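Local coordinates for A223 penton protein C-terminal domain-containing protein (PDB 6BO3) that is a turret protein of Sulfolobus turreted icosahedral virus 1, probably helping to build the penton-associated turrets at the capsid vertices, at residues F89-I94 and F123-Q128; T148-T153 and T206-T211; N31-F36 and V99-S104; L48-G53 and N112-G117. The protein carries 1 engineered substitution. All coordinates share one frame; numbering follows the deposited sequence.

Interaction 1: F89-I94 and F123-Q128; sequences FYNVPI and FEVPSQ
One side-chain amide, that of Asn91, reads the backbone of the loop across from it at both of its ends. Asn91 OD1 accepts from Phe123 N at 2.9 Å, while ND2 of the same residue gives a hydrogen to Phe123 O at 3.0 Å and a weak, bent bond to Val125 O. With CG anti to the backbone N (chi1 -171°), the amide is carried out to the loop, its plane only 16° from that of the Phe123 ring. Ser44 OG is a further partner of OD1. Asn91 O accepts from Ser127 OG at 2.6 Å. Tyr90 and Gln128 form an antiparallel hydrogen-bonded pair, bonded both ways, just where strand 85-93 turns a corner and Asn91 and Val92 make a G1 bulge opposite Phe45. Tyr90 CE1 meets Val125 CG2 at 3.5 Å, and the hydroxyl OH of Tyr90 also touches that methyl, the two side chains crossing at about a right angle. Pro126 O, which lies 3.5 Å from Tyr90 CD1, is buried without a polar partner. This surface loop is thus held mainly by polar bonds, those of the Tyr90-Gln128 backbone pair and of Asn91, whose amide makes two firm bonds and one weak one and should have little freedom to rotate.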
loop_
_atom_site.group_PDB
_atom_site.type_symbol
_atom_site.label_atom_id
_atom_site.label_comp_id
_atom_site.label_asym_id
_atom_site.label_seq_id
_atom_site.Cartn_x
_atom_site.Cartn_y
_atom_site.Cartn_z
ATOM N N PHE A 89 13.557 5.113 7.110
ATOM C CA PHE A 89 14.523 5.733 7.993
ATOM C C PHE A 89 13.913 5.857 9.372
ATOM O O PHE A 89 12.753 6.297 9.530
ATOM C CB PHE A 89 14.878 7.160 7.526
ATOM C CG PHE A 89 15.439 7.242 6.128
ATOM C CD1 PHE A 89 16.789 7.484 5.912
ATOM C CD2 PHE A 89 14.605 7.149 5.031
ATOM C CE1 PHE A 89 17.299 7.594 4.626
ATOM C CE2 PHE A 89 15.108 7.238 3.737
ATOM C CZ PHE A 89 16.461 7.476 3.537
ATOM N N TYR A 90 14.704 5.512 10.381
ATOM C CA TYR A 90 14.382 5.907 11.742
ATOM C C TYR A 90 15.590 6.544 12.432
ATOM O O TYR A 90 16.591 5.863 12.705
ATOM C CB TYR A 90 13.849 4.741 12.603
ATOM C CG TYR A 90 13.525 5.226 13.999
ATOM C CD1 TYR A 90 14.271 4.813 15.107
ATOM C CD2 TYR A 90 12.514 6.163 14.209
ATOM C CE1 TYR A 90 13.993 5.295 16.378
ATOM C CE2 TYR A 90 12.232 6.652 15.466
ATOM C CZ TYR A 90 12.973 6.215 16.552
ATOM O OH TYR A 90 12.691 6.696 17.800
ATOM N N ASN A 91 15.458 7.833 12.740
ATOM C CA ASN A 91 16.441 8.605 13.519
ATOM C C ASN A 91 17.829 8.503 12.860
ATOM O O ASN A 91 18.822 8.250 13.525
ATOM C CB ASN A 91 16.448 8.162 15.009
ATOM C CG ASN A 91 17.298 9.079 15.919
ATOM O OD1 ASN A 91 17.145 10.295 15.917
ATOM N ND2 ASN A 91 18.181 8.480 16.717
ATOM N N VAL A 92 17.896 8.717 11.542
ATOM C CA VAL A 92 19.152 8.489 10.811
ATOM C C VAL A 92 19.876 9.841 10.682
ATOM O O VAL A 92 19.314 10.785 10.117
ATOM C CB VAL A 92 18.895 7.846 9.412
ATOM C CG1 VAL A 92 20.190 7.571 8.674
ATOM C CG2 VAL A 92 18.078 6.541 9.524
ATOM N N PRO A 93 21.109 9.948 11.216
ATOM C CA PRO A 93 21.844 11.202 11.105
ATOM C C PRO A 93 22.393 11.315 9.688
ATOM O O PRO A 93 23.272 10.557 9.290
ATOM C CB PRO A 93 22.953 11.066 12.152
ATOM C CG PRO A 93 23.173 9.597 12.303
ATOM C CD PRO A 93 21.946 8.880 11.797
ATOM N N ILE A 94 21.807 12.216 8.917
ATOM C CA ILE A 94 22.133 12.378 7.509
ATOM C C ILE A 94 22.199 13.871 7.325
ATOM O O ILE A 94 21.367 14.573 7.888
ATOM C CB ILE A 94 21.002 11.874 6.583
ATOM C CG1 ILE A 94 20.755 10.384 6.752
ATOM C CG2 ILE A 94 21.326 12.177 5.126
ATOM C CD1 ILE A 94 19.499 9.907 6.053
ATOM N N PHE A 123 18.091 11.730 18.206
ATOM C CA PHE A 123 17.599 11.240 19.473
ATOM C C PHE A 123 18.508 10.166 20.056
ATOM O O PHE A 123 19.182 9.474 19.321
ATOM C CB PHE A 123 16.183 10.718 19.278
ATOM C CG PHE A 123 15.182 11.796 18.975
ATOM C CD1 PHE A 123 15.301 13.063 19.535
ATOM C CD2 PHE A 123 14.091 11.531 18.158
ATOM C CE1 PHE A 123 14.370 14.047 19.276
ATOM C CE2 PHE A 123 13.151 12.514 17.894
ATOM C CZ PHE A 123 13.294 13.773 18.452
ATOM N N GLU A 124 18.528 10.028 21.379
ATOM C CA GLU A 124 19.326 8.970 22.014
ATOM C C GLU A 124 18.603 7.617 21.934
ATOM O O GLU A 124 18.308 6.973 22.941
ATOM C CB GLU A 124 19.756 9.362 23.446
ATOM C CG GLU A 124 21.050 10.172 23.444
ATOM C CD GLU A 124 21.340 10.878 24.755
ATOM O OE1 GLU A 124 21.266 10.231 25.823
ATOM O OE2 GLU A 124 21.665 12.085 24.710
ATOM N N VAL A 125 18.317 7.207 20.700
ATOM C CA VAL A 125 17.764 5.886 20.401
ATOM C C VAL A 125 18.485 5.378 19.155
ATOM O O VAL A 125 19.141 6.171 18.484
ATOM C CB VAL A 125 16.240 5.937 20.172
ATOM C CG1 VAL A 125 15.543 6.478 21.414
ATOM C CG2 VAL A 125 15.881 6.765 18.941
ATOM N N PRO A 126 18.404 4.061 18.866
ATOM C CA PRO A 126 19.012 3.473 17.667
ATOM C C PRO A 126 18.708 4.221 16.359
ATOM O O PRO A 126 17.612 4.735 16.187
ATOM C CB PRO A 126 18.391 2.061 17.608
ATOM C CG PRO A 126 17.637 1.867 18.893
ATOM C CD PRO A 126 17.981 3.004 19.803
ATOM N N SER A 127 19.676 4.270 15.450
ATOM C CA SER A 127 19.433 4.785 14.099
ATOM C C SER A 127 19.314 3.584 13.187
ATOM O O SER A 127 20.100 2.656 13.279
ATOM C CB SER A 127 20.577 5.685 13.637
ATOM O OG SER A 127 20.702 6.760 14.530
ATOM N N GLN A 128 18.321 3.569 12.315
ATOM C CA GLN A 128 18.084 2.367 11.525
ATOM C C GLN A 128 17.544 2.719 10.162
ATOM O O GLN A 128 16.915 3.766 9.990
ATOM C CB GLN A 128 17.103 1.420 12.227
ATOM C CG GLN A 128 17.548 0.927 13.587
ATOM C CD GLN A 128 16.523 0.018 14.236
ATOM O OE1 GLN A 128 15.350 0.362 14.336
ATOM N NE2 GLN A 128 16.966 -1.136 14.697
#

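Interaction 2: T148-T153 and T206-T211; sequences TSLPQT and TNMTLT. Engineered in segment 206-211: Met208 (natural residue Leu).
Strand 204-210 and the edge strand 149-155 run antiparallel in one four-stranded sheet of the second domain, a jelly-roll-like sandwich of two such sheets that is assigned to the nucleoplasmin clan; here the two strands are only loosely joined. The walk starts at Thr206, whose carbonyl O is approached by the methyl CG2 of Thr153 at 3.9 Å. Thr206 and Asn207 form a classic bulge opposite Thr178 on the inner neighbour, strand 173-181, and both are bonded to that residue. Met208, an engineered residue that replaces leucine, turns its side chain to the other strand. Its CG lies anti to the backbone N (chi1 -169°), and Met208 CB packs on Leu150 CG at 3.9 Å. A bend at chi3 brings Met208 CE alongside Leu150 CD2, 4.0 Å away. The two side chains cross at about a right angle, and both reach strand 213-222 of the facing sheet, Met208 at Ile216 and Leu150 at Ile218. The carbonyl O of Met208 is met by the CA-H of Ser149. Thr209 makes a similar contact through its CA to Thr148 O. Thr148 O also takes the one direct hydrogen bond between the segments, from Leu210 N at 2.7 Å, with the donor tilted 28° from the carbonyl plane. Leu210 itself packs inward on Ile216 and Leu190. Where the strands part beside Met208, a water stands in for a direct bond, accepting from Leu150 N at 2.9 Å and from Met208 N at 3.0 Å.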
loop_
_atom_site.group_PDB
_atom_site.type_symbol
_atom_site.label_atom_id
_atom_site.label_comp_id
_atom_site.label_asym_id
_atom_site.label_seq_id
_atom_site.Cartn_x
_atom_site.Cartn_y
_atom_site.Cartn_z
ATOM N N THR A 148 -30.842 -7.917 4.838
ATOM C CA THR A 148 -30.658 -9.353 5.088
ATOM C C THR A 148 -30.347 -10.183 3.815
ATOM O O THR A 148 -30.187 -11.401 3.898
ATOM C CB THR A 148 -31.919 -9.945 5.756
ATOM O OG1 THR A 148 -33.039 -9.786 4.877
ATOM C CG2 THR A 148 -32.217 -9.279 7.093
ATOM N N SER A 149 -30.300 -9.532 2.649
ATOM C CA SER A 149 -29.959 -10.179 1.376
ATOM C C SER A 149 -29.501 -9.151 0.331
ATOM O O SER A 149 -29.529 -7.945 0.563
ATOM C CB SER A 149 -31.129 -11.012 0.826
ATOM O OG SER A 149 -32.219 -10.199 0.429
ATOM N N LEU A 150 -29.066 -9.641 -0.819
ATOM C CA LEU A 150 -28.607 -8.768 -1.884
ATOM C C LEU A 150 -29.717 -8.583 -2.922
ATOM O O LEU A 150 -30.528 -9.485 -3.111
ATOM C CB LEU A 150 -27.369 -9.362 -2.525
ATOM C CG LEU A 150 -26.136 -9.442 -1.596
ATOM C CD1 LEU A 150 -24.937 -10.027 -2.311
ATOM C CD2 LEU A 150 -25.793 -8.094 -0.977
ATOM N N PRO A 151 -29.764 -7.418 -3.593
ATOM C CA PRO A 151 -30.835 -7.189 -4.588
ATOM C C PRO A 151 -30.621 -7.790 -5.993
ATOM O O PRO A 151 -31.570 -7.860 -6.784
ATOM C CB PRO A 151 -30.885 -5.662 -4.689
ATOM C CG PRO A 151 -29.497 -5.225 -4.373
ATOM C CD PRO A 151 -28.989 -6.192 -3.336
ATOM N N GLN A 152 -29.394 -8.175 -6.323
ATOM C CA GLN A 152 -29.114 -8.792 -7.617
ATOM C C GLN A 152 -27.832 -9.581 -7.465
ATOM O O GLN A 152 -27.261 -9.621 -6.376
ATOM C CB GLN A 152 -28.925 -7.713 -8.682
ATOM C CG GLN A 152 -27.746 -6.801 -8.381
ATOM C CD GLN A 152 -27.568 -5.693 -9.390
ATOM O OE1 GLN A 152 -26.769 -5.810 -10.323
ATOM N NE2 GLN A 152 -28.297 -4.610 -9.206
ATOM N N THR A 153 -27.371 -10.178 -8.558
ATOM C CA THR A 153 -26.092 -10.880 -8.573
ATOM C C THR A 153 -25.008 -9.904 -8.995
ATOM O O THR A 153 -25.293 -8.905 -9.670
ATOM C CB THR A 153 -26.107 -12.057 -9.553
ATOM O OG1 THR A 153 -26.226 -11.564 -10.898
ATOM C CG2 THR A 153 -27.259 -12.989 -9.233
ATOM N N THR A 206 -23.846 -14.946 -6.006
ATOM C CA THR A 206 -25.159 -15.374 -6.453
ATOM C C THR A 206 -26.227 -15.082 -5.441
ATOM O O THR A 206 -27.346 -14.785 -5.824
ATOM C CB THR A 206 -25.194 -16.853 -6.879
ATOM O OG1 THR A 206 -24.916 -17.695 -5.761
ATOM C CG2 THR A 206 -24.167 -17.092 -7.940
ATOM N N ASN A 207 -25.902 -15.177 -4.155
ATOM C CA ASN A 207 -26.820 -14.736 -3.111
ATOM C C ASN A 207 -26.193 -14.640 -1.733
ATOM O O ASN A 207 -25.109 -15.152 -1.499
ATOM C CB ASN A 207 -28.090 -15.602 -3.048
ATOM C CG ASN A 207 -27.830 -17.045 -2.642
ATOM O OD1 ASN A 207 -27.117 -17.333 -1.681
ATOM N ND2 ASN A 207 -28.470 -17.967 -3.350
ATOM N N MET A 208 -26.904 -13.956 -0.845
ATOM C CA MET A 208 -26.513 -13.788 0.540
ATOM C C MET A 208 -27.783 -13.736 1.383
ATOM O O MET A 208 -28.777 -13.128 0.988
ATOM C CB MET A 208 -25.712 -12.505 0.701
ATOM C CG MET A 208 -25.028 -12.378 2.053
ATOM S SD MET A 208 -24.266 -10.766 2.327
ATOM C CE MET A 208 -25.732 -9.792 2.604
ATOM N N THR A 209 -27.765 -14.388 2.536
ATOM C CA THR A 209 -28.922 -14.387 3.414
ATOM C C THR A 209 -28.382 -14.218 4.818
ATOM O O THR A 209 -27.532 -15.013 5.238
ATOM C CB THR A 209 -29.708 -15.697 3.317
ATOM O OG1 THR A 209 -30.243 -15.847 1.992
ATOM C CG2 THR A 209 -30.854 -15.710 4.325
ATOM N N LEU A 210 -28.845 -13.171 5.508
ATOM C CA LEU A 210 -28.473 -12.933 6.908
ATOM C C LEU A 210 -29.654 -13.187 7.846
ATOM O O LEU A 210 -30.831 -13.045 7.476
ATOM C CB LEU A 210 -27.898 -11.513 7.122
ATOM C CG LEU A 210 -26.863 -10.921 6.147
ATOM C CD1 LEU A 210 -26.457 -9.512 6.544
ATOM C CD2 LEU A 210 -25.590 -11.723 6.009
ATOM N N THR A 211 -29.329 -13.562 9.074
ATOM C CA THR A 211 -30.330 -13.930 10.076
ATOM C C THR A 211 -30.929 -12.722 10.815
ATOM O O THR A 211 -31.929 -12.871 11.504
ATOM C CB THR A 211 -29.739 -14.917 11.111
ATOM O OG1 THR A 211 -28.662 -14.292 11.818
ATOM C CG2 THR A 211 -29.215 -16.141 10.425
HETATM O O HOH W 1 -29.231 -12.357 -1.946
#

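Interaction 3: N31-F36 and V99-S104; sequences NNLNVF and VEYDPS
Three backbone hydrogen bonds join the edge strand 34-38 to strand 96-101, and the tightest of them runs from Val35 N to Val99 O, at 2.7 Å. Val99 N returns a nearly straight bond to Val35 O at 2.8 Å, so the two valines form a hydrogen-bonded antiparallel pair. Two residues away along each strand, Tyr101 N reaches Leu33 O at 2.9 Å, just where the first segment leaves its strand. Between these rungs lies the non-hydrogen-bonded pair of Asn34 and Glu100, whose CA-H groups lean on Val99 O and Leu33 O; each of these oxygens therefore takes an N-H and a CA-H together. Residues 34-36 and 99-101 run almost exactly antiparallel, their axes 177° apart.

Packing extends from both sides of this backbone. Val35 and Val99 lie beside each other on one face, their CB atoms 4.3 Å apart; Val99 is buried against Ile57, and Val35 reaches Tyr26 of the other sheet. On the opposite face the Glu100 chain, extended beyond CG, passes Asn34. At the end of the strand pair, Leu33 CD2 touches Tyr101 CD2 at 3.9 Å and also nears its CB. With CG of Tyr101 anti to the backbone N (chi1 -176°), the ring leads off toward Ser30, Ala55 and Val109. Beyond it, Asp102 OD2 accepts from Ser104 N in an Asx turn. The contact thus fastens an outer strand mainly through peptide groups, with one valine face turned to the sandwich interior and the Asn34-Glu100 face outward.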
loop_
_atom_site.group_PDB
_atom_site.type_symbol
_atom_site.label_atom_id
_atom_site.label_comp_id
_atom_site.label_asym_id
_atom_site.label_seq_id
_atom_site.Cartn_x
_atom_site.Cartn_y
_atom_site.Cartn_z
ATOM N N ASN A 31 15.907 12.018 -18.304
ATOM C CA ASN A 31 15.760 13.476 -18.333
ATOM C C ASN A 31 15.945 14.178 -16.990
ATOM O O ASN A 31 16.026 15.412 -16.951
ATOM C CB ASN A 31 14.365 13.831 -18.857
ATOM C CG ASN A 31 14.193 13.521 -20.330
ATOM O OD1 ASN A 31 15.160 13.395 -21.077
ATOM N ND2 ASN A 31 12.944 13.420 -20.759
ATOM N N ASN A 32 15.953 13.404 -15.903
ATOM C CA ASN A 32 16.155 13.914 -14.551
ATOM C C ASN A 32 17.003 12.923 -13.773
ATOM O O ASN A 32 16.493 11.983 -13.173
ATOM C CB ASN A 32 14.817 14.149 -13.864
ATOM C CG ASN A 32 14.150 15.421 -14.341
ATOM O OD1 ASN A 32 14.695 16.516 -14.176
ATOM N ND2 ASN A 32 12.983 15.288 -14.956
ATOM N N LEU A 33 18.307 13.132 -13.827
ATOM C CA LEU A 33 19.262 12.124 -13.415
ATOM C C LEU A 33 19.535 12.157 -11.929
ATOM O O LEU A 33 19.860 11.140 -11.355
ATOM C CB LEU A 33 20.573 12.316 -14.195
ATOM C CG LEU A 33 20.474 12.000 -15.695
ATOM C CD1 LEU A 33 21.667 12.557 -16.456
ATOM C CD2 LEU A 33 20.336 10.502 -15.928
ATOM N N ASN A 34 19.406 13.326 -11.308
ATOM C CA ASN A 34 19.891 13.509 -9.933
ATOM C C ASN A 34 18.920 14.350 -9.110
ATOM O O ASN A 34 18.336 15.314 -9.609
ATOM C CB ASN A 34 21.274 14.191 -9.932
ATOM C CG ASN A 34 22.292 13.515 -10.850
ATOM O OD1 ASN A 34 22.448 12.296 -10.854
ATOM N ND2 ASN A 34 23.018 14.322 -11.604
ATOM N N VAL A 35 18.743 13.986 -7.843
ATOM C CA VAL A 35 18.089 14.854 -6.892
ATOM C C VAL A 35 18.988 14.931 -5.666
ATOM O O VAL A 35 19.458 13.894 -5.154
ATOM C CB VAL A 35 16.680 14.381 -6.507
ATOM C CG1 VAL A 35 16.053 15.367 -5.527
ATOM C CG2 VAL A 35 15.801 14.239 -7.748
ATOM N N PHE A 36 19.280 16.160 -5.250
ATOM C CA PHE A 36 20.106 16.397 -4.072
ATOM C C PHE A 36 19.200 16.972 -2.981
ATOM O O PHE A 36 18.704 18.083 -3.105
ATOM C CB PHE A 36 21.253 17.394 -4.332
ATOM C CG PHE A 36 22.250 16.998 -5.423
ATOM C CD1 PHE A 36 22.289 15.729 -5.992
ATOM C CD2 PHE A 36 23.194 17.927 -5.844
ATOM C CE1 PHE A 36 23.224 15.416 -6.968
ATOM C CE2 PHE A 36 24.126 17.624 -6.826
ATOM C CZ PHE A 36 24.144 16.361 -7.385
ATOM N N VAL A 99 19.800 11.167 -4.720
ATOM C CA VAL A 99 19.128 10.155 -5.529
ATOM C C VAL A 99 19.595 10.274 -6.974
ATOM O O VAL A 99 19.545 11.378 -7.538
ATOM C CB VAL A 99 17.609 10.343 -5.504
ATOM C CG1 VAL A 99 16.937 9.397 -6.488
ATOM C CG2 VAL A 99 17.047 10.155 -4.096
ATOM N N GLU A 100 20.017 9.150 -7.568
ATOM C CA GLU A 100 20.475 9.110 -8.961
ATOM C C GLU A 100 19.781 8.000 -9.760
ATOM O O GLU A 100 19.651 6.868 -9.282
ATOM C CB GLU A 100 21.993 8.873 -9.049
ATOM C CG GLU A 100 22.888 9.829 -8.257
ATOM C CD GLU A 100 24.273 9.245 -7.969
ATOM O OE1 GLU A 100 24.719 8.336 -8.701
ATOM O OE2 GLU A 100 24.933 9.695 -7.009
ATOM N N TYR A 101 19.376 8.331 -10.989
ATOM C CA TYR A 101 18.967 7.340 -12.002
ATOM C C TYR A 101 20.113 6.372 -12.213
ATOM O O TYR A 101 21.219 6.778 -12.592
ATOM C CB TYR A 101 18.645 8.051 -13.325
ATOM C CG TYR A 101 18.117 7.207 -14.489
ATOM C CD1 TYR A 101 16.786 6.797 -14.530
ATOM C CD2 TYR A 101 18.929 6.884 -15.575
ATOM C CE1 TYR A 101 16.292 6.066 -15.605
ATOM C CE2 TYR A 101 18.438 6.150 -16.656
ATOM C CZ TYR A 101 17.115 5.753 -16.671
ATOM O OH TYR A 101 16.600 5.020 -17.732
ATOM N N ASP A 102 19.886 5.088 -11.970
ATOM C CA ASP A 102 20.968 4.133 -12.209
ATOM C C ASP A 102 21.254 3.986 -13.718
ATOM O O ASP A 102 20.318 3.830 -14.514
ATOM C CB ASP A 102 20.697 2.770 -11.582
ATOM C CG ASP A 102 21.894 1.861 -11.686
ATOM O OD1 ASP A 102 22.781 1.931 -10.817
ATOM O OD2 ASP A 102 21.975 1.108 -12.667
ATOM N N PRO A 103 22.545 4.040 -14.110
ATOM C CA PRO A 103 22.907 3.955 -15.530
ATOM C C PRO A 103 22.524 2.629 -16.218
ATOM O O PRO A 103 22.402 2.597 -17.435
ATOM C CB PRO A 103 24.432 4.154 -15.525
ATOM C CG PRO A 103 24.869 3.921 -14.117
ATOM C CD PRO A 103 23.721 4.344 -13.266
ATOM N N SER A 104 22.319 1.563 -15.448
ATOM C CA SER A 104 21.957 0.263 -16.007
ATOM C C SER A 104 20.483 0.168 -16.398
ATOM O O SER A 104 20.064 -0.848 -16.916
ATOM C CB SER A 104 22.275 -0.862 -15.015
ATOM O OG SER A 104 21.342 -0.882 -13.941
#

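Interaction 4: L48-G53 and N112-G117; sequences LLINEG and NVKLKG
Leu48 to Glu52 and Asn112 to Lys116 pair as neighbouring antiparallel strands in the five-stranded sheet of the first domain's beta sandwich. Six backbone bonds connect them, two for each hydrogen-bonded pair. Leu48 N gives to Lys116 O and Ile50 N to Lys114 O, both at 2.7 Å, and the N-H groups of Lys116 and Lys114 answer to the oxygens of Leu48 and Ile50. At the far end Asn112 N bonds Glu52 O at 2.8 Å, and Glu52 N returns a more bent bond to Asn112 O. The Asn112 N donor lies 46° out of the carbonyl plane; Glu52 is also the centre of an inverse gamma turn. The residues between these pairs are satisfied outward: Leu49 and Asn51 bond Leu87 and Gln85 of strand 85-93, and Val113 and Leu115 bond Tyr26 and Arg24 of strand 20-28.

On the inner face Leu49 CD2 packs on Val113 CG1 at 4.0 Å and Leu49 CB on Leu115 CD1. Asn51 is buried among them, but Asn51 ND2 gives to Ala55 O and weakly to Ser82 O, and OD1 has a weak bond with Ser111 OG. The other face is polar at one end. Glu52 and Asn112 lie side by side, each with CG anti to its backbone N (chi1 -177° and 180°), which sets carboxylate and amide next to each other. Asn112 ND2 is hydrogen-bonded to both Glu25 OE1 and Glu52 OE2, the latter at 3.1 Å. Lys114, bent at chi3, lays CE against the same carboxylate, and Lys114 NZ stands 3.6 Å from Glu52 OE1, a long salt bridge.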
loop_
_atom_site.group_PDB
_atom_site.type_symbol
_atom_site.label_atom_id
_atom_site.label_comp_id
_atom_site.label_asym_id
_atom_site.label_seq_id
_atom_site.Cartn_x
_atom_site.Cartn_y
_atom_site.Cartn_z
ATOM N N LEU A 48 10.452 8.185 4.937
ATOM C CA LEU A 48 10.412 7.252 3.829
ATOM C C LEU A 48 10.911 7.934 2.566
ATOM O O LEU A 48 10.668 9.121 2.350
ATOM C CB LEU A 48 8.971 6.749 3.560
ATOM C CG LEU A 48 8.077 6.107 4.641
ATOM C CD1 LEU A 48 6.618 6.043 4.184
ATOM C CD2 LEU A 48 8.571 4.725 4.994
ATOM N N LEU A 49 11.641 7.174 1.772
ATOM C CA LEU A 49 11.984 7.516 0.403
ATOM C C LEU A 49 11.411 6.386 -0.440
ATOM O O LEU A 49 11.822 5.243 -0.309
ATOM C CB LEU A 49 13.486 7.606 0.216
ATOM C CG LEU A 49 14.000 8.014 -1.174
ATOM C CD1 LEU A 49 15.442 8.480 -1.022
ATOM C CD2 LEU A 49 13.913 6.888 -2.188
ATOM N N ILE A 50 10.499 6.744 -1.332
ATOM C CA ILE A 50 9.683 5.805 -2.081
ATOM C C ILE A 50 10.012 5.887 -3.551
ATOM O O ILE A 50 9.904 6.957 -4.156
ATOM C CB ILE A 50 8.208 6.178 -1.873
ATOM C CG1 ILE A 50 7.905 6.186 -0.368
ATOM C CG2 ILE A 50 7.302 5.216 -2.618
ATOM C CD1 ILE A 50 6.723 7.020 0.070
ATOM N N ASN A 51 10.405 4.755 -4.122
ATOM C CA ASN A 51 10.738 4.672 -5.533
ATOM C C ASN A 51 9.501 4.239 -6.305
ATOM O O ASN A 51 9.404 3.090 -6.705
ATOM C CB ASN A 51 11.884 3.684 -5.759
ATOM C CG ASN A 51 12.373 3.697 -7.189
ATOM O OD1 ASN A 51 12.148 4.680 -7.920
ATOM N ND2 ASN A 51 13.054 2.632 -7.600
ATOM N N GLU A 52 8.572 5.174 -6.508
ATOM C CA GLU A 52 7.265 4.879 -7.101
ATOM C C GLU A 52 7.339 4.887 -8.620
ATOM O O GLU A 52 7.085 5.905 -9.274
ATOM C CB GLU A 52 6.235 5.895 -6.617
ATOM C CG GLU A 52 4.811 5.658 -7.094
ATOM C CD GLU A 52 3.887 6.738 -6.589
ATOM O OE1 GLU A 52 3.079 6.453 -5.682
ATOM O OE2 GLU A 52 4.001 7.879 -7.080
ATOM N N GLY A 53 7.693 3.734 -9.169
ATOM C CA GLY A 53 7.807 3.567 -10.599
ATOM C C GLY A 53 8.855 2.541 -10.934
ATOM O O GLY A 53 9.294 1.763 -10.060
ATOM N N ASN A 112 8.562 8.223 -9.932
ATOM C CA ASN A 112 8.256 9.351 -9.093
ATOM C C ASN A 112 8.862 9.021 -7.734
ATOM O O ASN A 112 8.411 8.111 -7.043
ATOM C CB ASN A 112 6.753 9.553 -8.973
ATOM C CG ASN A 112 6.401 10.729 -8.089
ATOM O OD1 ASN A 112 7.192 11.662 -7.940
ATOM N ND2 ASN A 112 5.219 10.688 -7.490
ATOM N N VAL A 113 9.905 9.747 -7.374
ATOM C CA VAL A 113 10.616 9.489 -6.137
ATOM C C VAL A 113 10.091 10.415 -5.031
ATOM O O VAL A 113 10.125 11.654 -5.170
ATOM C CB VAL A 113 12.128 9.627 -6.381
ATOM C CG1 VAL A 113 12.892 9.513 -5.076
ATOM C CG2 VAL A 113 12.592 8.564 -7.359
ATOM N N LYS A 114 9.540 9.812 -3.968
ATOM C CA LYS A 114 8.912 10.565 -2.887
ATOM C C LYS A 114 9.703 10.464 -1.593
ATOM O O LYS A 114 10.049 9.354 -1.139
ATOM C CB LYS A 114 7.478 10.102 -2.608
ATOM C CG LYS A 114 6.572 9.957 -3.810
ATOM C CD LYS A 114 5.452 8.976 -3.480
ATOM C CE LYS A 114 4.086 9.479 -3.888
ATOM N NZ LYS A 114 3.049 8.875 -3.008
ATOM N N LEU A 115 9.972 11.638 -1.020
ATOM C CA LEU A 115 10.617 11.797 0.277
ATOM C C LEU A 115 9.623 12.443 1.248
ATOM O O LEU A 115 9.134 13.575 1.043
ATOM C CB LEU A 115 11.886 12.644 0.164
ATOM C CG LEU A 115 12.750 12.669 1.418
ATOM C CD1 LEU A 115 13.280 11.271 1.651
ATOM C CD2 LEU A 115 13.878 13.690 1.284
ATOM N N LYS A 116 9.306 11.691 2.298
ATOM C CA LYS A 116 8.323 12.098 3.278
ATOM C C LYS A 116 8.841 11.753 4.667
ATOM O O LYS A 116 9.252 10.614 4.907
ATOM C CB LYS A 116 6.999 11.339 3.101
ATOM C CG LYS A 116 6.306 11.459 1.773
ATOM C CD LYS A 116 4.992 10.711 1.861
ATOM C CE LYS A 116 4.242 10.716 0.549
ATOM N NZ LYS A 116 2.789 10.865 0.802
ATOM N N GLY A 117 8.805 12.717 5.578
ATOM C CA GLY A 117 9.193 12.451 6.950
ATOM C C GLY A 117 9.427 13.711 7.744
ATOM O O GLY A 117 8.903 14.777 7.416
#

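How the interactions relate
Interactions 1, 3 and 4 belong to the first domain, and interaction 2 to the second, its centre 43 to 54 Å from the others. Interaction 4 lies deepest and is the most regularly paired. It shares a sheet with interaction 1, where Phe89 CE2 packs on Leu49 CB, and faces interaction 3 across the sandwich, where Val99 CG2 meets Leu49 CD1; Leu49 thus touches both. The segments of these three contacts interleave along the chain. Interactions 2 and 4 are partly buried. Interactions 1 and 3 are surface contacts, but a side-chain amide helps hold a loop in the first and peptide groups hold an edge strand in the second. Interaction 2 also involves an edge strand, yet relies on one direct bond and a water.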